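Local coordinates for protein LYND (Lyngbya aestuarii, PDB 4V1T) that probably uses ATP and magnesium to cyclise side chains of precursor peptides into azolines, as a YcaO-family cyclodehydratase, at residues L549-N561 with M737-L749. Numbering follows the deposited sequence.
Sequences LVERDGVALWWYN and MRHFWSRFGEGRL. With PO4 (phosphate ion), chain P.
Asp-553 OD2 accepts two bonds at once, one from the backbone N of Arg-738 on its anti lone pair (2.9 Å) and one from Arg-748 NE on the syn side. Arg-748 adds NH2 to OD1 at 2.9 Å, an almost straight bond, and so grips the carboxylate side-on with two nitrogens, the two planes turned 45° apart. The same NH2 also meets Asp-600, which gives the arginine a second acid. Replacing Asp-553 by alanine is likely to leave the Arg-738 amide without its acceptor and the Arg-748 guanidinium with less counter-charge. The carboxylate reaches these donors because chi1 (-177°) sets CG opposite the backbone N and swings it out from the helix flank.

One turn on, Ala-556 is small enough for the chain to pass close, its CB 3.4 Å from His-739 O. Beyond it, Tyr-560 OH gives a short bond to Phe-740 O (2.6 Å) from above the carbonyl plane, while Phe-744 turns an edge to the tyrosine ring in an offset edge-to-face pair, centroids 5.3 Å apart. Leu-749 enters as a knob among Ala-556, Leu-557, Tyr-560 and Asn-561, and Asn-561 ND2 spans from Leu-557 O to Leu-749 O, joining the two helices. At the other end, the long unbranched chain of Met-737, bent at chi3, presses CE tightly on Val-550 CG2 (3.5 Å).

Phe-740 CE2 lies 3.3 Å from Arg-552 CD, and its CZ rides over the rim of one guanidinium face. Arg-552 NE is held by Asn-530, and NH2 makes a weak bond to a phosphate ion probably brought in by crystallisation; the side chain lies about 4 Å from a bound magnesium ion and near ADP. Packing of helix 538-561 against the loop leading to helix 748-755 thus borders the nucleotide- and magnesium-binding site characteristic of the YcaO domain.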
# COMPACT_ATOMS: atom_id res chain seq x y z
N LEU B 549 -13.75 -18.97 23.26
CA LEU B 549 -14.52 -20.03 23.92
C LEU B 549 -15.55 -19.49 24.94
O LEU B 549 -16.69 -19.94 24.96
CB LEU B 549 -13.58 -21.02 24.60
CG LEU B 549 -12.65 -21.84 23.70
CD1 LEU B 549 -11.94 -22.89 24.54
CD2 LEU B 549 -13.40 -22.52 22.56
N VAL B 550 -15.14 -18.54 25.78
CA VAL B 550 -16.05 -18.01 26.80
C VAL B 550 -17.13 -17.17 26.13
O VAL B 550 -18.26 -17.08 26.61
CB VAL B 550 -15.32 -17.15 27.88
CG1 VAL B 550 -16.32 -16.54 28.86
CG2 VAL B 550 -14.29 -17.98 28.64
N GLU B 551 -16.77 -16.55 25.00
CA GLU B 551 -17.73 -15.80 24.21
C GLU B 551 -18.86 -16.70 23.73
O GLU B 551 -20.03 -16.37 23.90
CB GLU B 551 -17.04 -15.15 23.00
CG GLU B 551 -17.96 -14.50 21.98
CD GLU B 551 -17.27 -14.30 20.65
OE1 GLU B 551 -16.12 -13.81 20.63
OE2 GLU B 551 -17.86 -14.65 19.61
N ARG B 552 -18.51 -17.83 23.13
CA ARG B 552 -19.51 -18.73 22.54
C ARG B 552 -20.35 -19.39 23.63
O ARG B 552 -21.56 -19.55 23.47
CB ARG B 552 -18.88 -19.83 21.69
CG ARG B 552 -17.67 -19.45 20.89
CD ARG B 552 -17.95 -18.52 19.74
NE ARG B 552 -17.08 -18.86 18.61
CZ ARG B 552 -16.85 -18.08 17.57
NH1 ARG B 552 -17.38 -16.87 17.50
NH2 ARG B 552 -16.06 -18.51 16.60
N ASP B 553 -19.68 -19.77 24.72
CA ASP B 553 -20.34 -20.36 25.87
C ASP B 553 -21.38 -19.38 26.41
O ASP B 553 -22.54 -19.76 26.62
CB ASP B 553 -19.32 -20.72 26.96
CG ASP B 553 -19.95 -21.39 28.15
OD1 ASP B 553 -20.43 -20.66 29.05
OD2 ASP B 553 -19.95 -22.64 28.21
N GLY B 554 -20.98 -18.13 26.59
CA GLY B 554 -21.88 -17.09 27.06
C GLY B 554 -23.07 -16.89 26.14
O GLY B 554 -24.21 -16.74 26.61
N VAL B 555 -22.82 -16.88 24.84
CA VAL B 555 -23.88 -16.72 23.86
C VAL B 555 -24.82 -17.91 23.93
O VAL B 555 -26.04 -17.76 23.94
CB VAL B 555 -23.33 -16.55 22.42
CG1 VAL B 555 -24.45 -16.62 21.39
CG2 VAL B 555 -22.59 -15.23 22.28
N ALA B 556 -24.24 -19.11 24.00
CA ALA B 556 -25.04 -20.34 24.03
C ALA B 556 -26.03 -20.32 25.19
O ALA B 556 -27.20 -20.62 25.01
CB ALA B 556 -24.14 -21.56 24.12
N LEU B 557 -25.54 -19.97 26.37
CA LEU B 557 -26.37 -19.91 27.56
C LEU B 557 -27.54 -18.96 27.35
O LEU B 557 -28.69 -19.31 27.60
CB LEU B 557 -25.55 -19.45 28.77
CG LEU B 557 -24.43 -20.39 29.25
CD1 LEU B 557 -23.75 -19.83 30.49
CD2 LEU B 557 -24.93 -21.80 29.52
N TRP B 558 -27.22 -17.76 26.89
CA TRP B 558 -28.22 -16.73 26.68
C TRP B 558 -29.22 -17.11 25.60
O TRP B 558 -30.44 -17.04 25.80
CB TRP B 558 -27.54 -15.41 26.31
CG TRP B 558 -28.42 -14.43 25.59
CD1 TRP B 558 -29.54 -13.81 26.08
CD2 TRP B 558 -28.23 -13.94 24.26
NE1 TRP B 558 -30.07 -12.97 25.11
CE2 TRP B 558 -29.28 -13.03 24.00
CE3 TRP B 558 -27.27 -14.17 23.27
CZ2 TRP B 558 -29.40 -12.36 22.78
CZ3 TRP B 558 -27.39 -13.51 22.06
CH2 TRP B 558 -28.45 -12.62 21.82
N TRP B 559 -28.70 -17.53 24.45
CA TRP B 559 -29.53 -17.77 23.27
C TRP B 559 -30.50 -18.94 23.43
O TRP B 559 -31.68 -18.83 23.10
CB TRP B 559 -28.63 -18.02 22.06
CG TRP B 559 -29.40 -18.25 20.80
CD1 TRP B 559 -29.80 -19.45 20.29
CD2 TRP B 559 -29.87 -17.25 19.90
NE1 TRP B 559 -30.49 -19.26 19.12
CE2 TRP B 559 -30.54 -17.92 18.86
CE3 TRP B 559 -29.78 -15.85 19.86
CZ2 TRP B 559 -31.13 -17.24 17.80
CZ3 TRP B 559 -30.37 -15.18 18.81
CH2 TRP B 559 -31.04 -15.87 17.79
N TYR B 560 -30.01 -20.07 23.91
CA TYR B 560 -30.79 -21.29 23.91
C TYR B 560 -31.70 -21.42 25.13
O TYR B 560 -32.73 -22.09 25.07
CB TYR B 560 -29.87 -22.51 23.77
CG TYR B 560 -29.24 -22.57 22.41
CD1 TYR B 560 -29.98 -22.97 21.29
CD2 TYR B 560 -27.92 -22.16 22.22
CE1 TYR B 560 -29.40 -22.98 20.03
CE2 TYR B 560 -27.35 -22.17 20.97
CZ TYR B 560 -28.08 -22.58 19.88
OH TYR B 560 -27.49 -22.58 18.64
N ASN B 561 -31.33 -20.76 26.22
CA ASN B 561 -32.24 -20.62 27.35
C ASN B 561 -33.16 -19.42 27.15
O ASN B 561 -34.08 -19.21 27.92
CB ASN B 561 -31.48 -20.49 28.67
CG ASN B 561 -30.68 -21.74 29.01
OD1 ASN B 561 -31.24 -22.72 29.51
ND2 ASN B 561 -29.38 -21.69 28.77
N MET B 737 -17.27 -26.50 27.77
CA MET B 737 -17.74 -25.17 27.37
C MET B 737 -18.50 -25.26 26.06
O MET B 737 -18.13 -26.03 25.18
CB MET B 737 -16.58 -24.18 27.27
CG MET B 737 -16.00 -23.84 28.64
SD MET B 737 -14.73 -22.57 28.61
CE MET B 737 -15.73 -21.12 28.34
N ARG B 738 -19.56 -24.48 25.96
CA ARG B 738 -20.53 -24.63 24.89
C ARG B 738 -20.22 -23.80 23.64
O ARG B 738 -19.75 -22.66 23.73
CB ARG B 738 -21.93 -24.26 25.41
CG ARG B 738 -22.23 -24.77 26.81
CD ARG B 738 -22.12 -26.27 26.91
NE ARG B 738 -23.12 -26.94 26.09
CZ ARG B 738 -23.63 -28.13 26.33
NH1 ARG B 738 -23.26 -28.83 27.39
NH2 ARG B 738 -24.53 -28.63 25.50
N HIS B 739 -20.51 -24.39 22.49
CA HIS B 739 -20.54 -23.68 21.22
C HIS B 739 -21.92 -23.04 21.13
O HIS B 739 -22.86 -23.55 21.73
CB HIS B 739 -20.28 -24.65 20.06
CG HIS B 739 -19.76 -23.99 18.82
ND1 HIS B 739 -18.90 -24.63 17.96
CD2 HIS B 739 -19.98 -22.76 18.29
CE1 HIS B 739 -18.60 -23.83 16.95
NE2 HIS B 739 -19.24 -22.69 17.13
N PHE B 740 -22.05 -21.93 20.41
CA PHE B 740 -23.36 -21.32 20.22
C PHE B 740 -24.16 -21.97 19.08
O PHE B 740 -25.14 -21.40 18.59
CB PHE B 740 -23.24 -19.80 19.99
CG PHE B 740 -22.45 -19.39 18.76
CD1 PHE B 740 -22.88 -19.72 17.49
CD2 PHE B 740 -21.33 -18.60 18.89
CE1 PHE B 740 -22.17 -19.31 16.37
CE2 PHE B 740 -20.62 -18.18 17.78
CZ PHE B 740 -21.03 -18.54 16.52
N TRP B 741 -23.74 -23.16 18.69
CA TRP B 741 -24.49 -23.98 17.74
C TRP B 741 -25.46 -24.86 18.52
O TRP B 741 -25.35 -24.99 19.74
CB TRP B 741 -23.53 -24.83 16.89
CG TRP B 741 -22.64 -24.02 15.99
CD1 TRP B 741 -22.76 -22.69 15.69
CD2 TRP B 741 -21.51 -24.49 15.25
NE1 TRP B 741 -21.77 -22.30 14.81
CE2 TRP B 741 -20.99 -23.39 14.53
CE3 TRP B 741 -20.89 -25.74 15.13
CZ2 TRP B 741 -19.87 -23.51 13.70
CZ3 TRP B 741 -19.78 -25.85 14.31
CH2 TRP B 741 -19.28 -24.74 13.61
N SER B 742 -26.42 -25.47 17.82
CA SER B 742 -27.48 -26.24 18.46
C SER B 742 -27.00 -27.61 18.96
O SER B 742 -27.32 -28.65 18.38
CB SER B 742 -28.65 -26.43 17.49
OG SER B 742 -29.23 -25.17 17.13
N ARG B 743 -26.24 -27.59 20.05
CA ARG B 743 -25.73 -28.82 20.67
C ARG B 743 -26.25 -28.92 22.10
O ARG B 743 -25.81 -28.17 22.97
CB ARG B 743 -24.20 -28.85 20.63
CG ARG B 743 -23.65 -28.69 19.21
CD ARG B 743 -22.15 -28.75 19.17
NE ARG B 743 -21.61 -28.79 17.81
CZ ARG B 743 -20.31 -28.84 17.53
NH1 ARG B 743 -19.42 -28.83 18.51
NH2 ARG B 743 -19.91 -28.90 16.28
N PHE B 744 -27.19 -29.83 22.33
CA PHE B 744 -27.99 -29.82 23.55
C PHE B 744 -27.71 -30.98 24.49
O PHE B 744 -28.60 -31.42 25.22
CB PHE B 744 -29.48 -29.81 23.19
CG PHE B 744 -29.89 -28.66 22.32
CD1 PHE B 744 -29.30 -27.41 22.49
CD2 PHE B 744 -30.86 -28.81 21.34
CE1 PHE B 744 -29.67 -26.34 21.69
CE2 PHE B 744 -31.24 -27.74 20.55
CZ PHE B 744 -30.64 -26.51 20.72
N GLY B 745 -26.47 -31.47 24.49
CA GLY B 745 -26.06 -32.47 25.47
C GLY B 745 -26.04 -31.88 26.87
O GLY B 745 -25.97 -30.66 27.03
N GLU B 746 -26.12 -32.74 27.87
CA GLU B 746 -26.15 -32.31 29.27
C GLU B 746 -24.88 -31.55 29.64
O GLU B 746 -23.83 -31.76 29.04
CB GLU B 746 -26.35 -33.51 30.20
CG GLU B 746 -25.16 -34.48 30.25
CD GLU B 746 -25.46 -35.74 31.06
OE1 GLU B 746 -26.62 -35.94 31.49
OE2 GLU B 746 -24.53 -36.54 31.27
N GLY B 747 -24.99 -30.67 30.63
CA GLY B 747 -23.85 -29.91 31.12
C GLY B 747 -24.15 -28.44 31.38
O GLY B 747 -25.21 -28.06 31.87
N ARG B 748 -23.18 -27.60 31.03
CA ARG B 748 -23.22 -26.18 31.34
C ARG B 748 -24.43 -25.45 30.75
O ARG B 748 -24.96 -24.52 31.35
CB ARG B 748 -21.93 -25.52 30.84
CG ARG B 748 -20.67 -25.93 31.57
CD ARG B 748 -19.44 -25.23 31.01
NE ARG B 748 -19.62 -23.79 30.90
CZ ARG B 748 -19.41 -22.92 31.88
NH1 ARG B 748 -19.01 -23.33 33.08
NH2 ARG B 748 -19.61 -21.63 31.67
N LEU B 749 -24.86 -25.88 29.56
CA LEU B 749 -25.98 -25.23 28.88
C LEU B 749 -27.22 -25.19 29.77
O LEU B 749 -27.95 -24.20 29.81
CB LEU B 749 -26.30 -25.95 27.57
CG LEU B 749 -27.35 -25.30 26.68
CD1 LEU B 749 -26.86 -23.96 26.13
CD2 LEU B 749 -27.72 -26.23 25.54
P PO4 P . -15.30 -15.45 14.13
O1 PO4 P . -16.48 -16.39 13.93
O2 PO4 P . -14.17 -16.18 14.80
O3 PO4 P . -15.76 -14.28 14.98
O4 PO4 P . -14.84 -14.99 12.76
O HOH W 1 -17.29 -22.32 23.73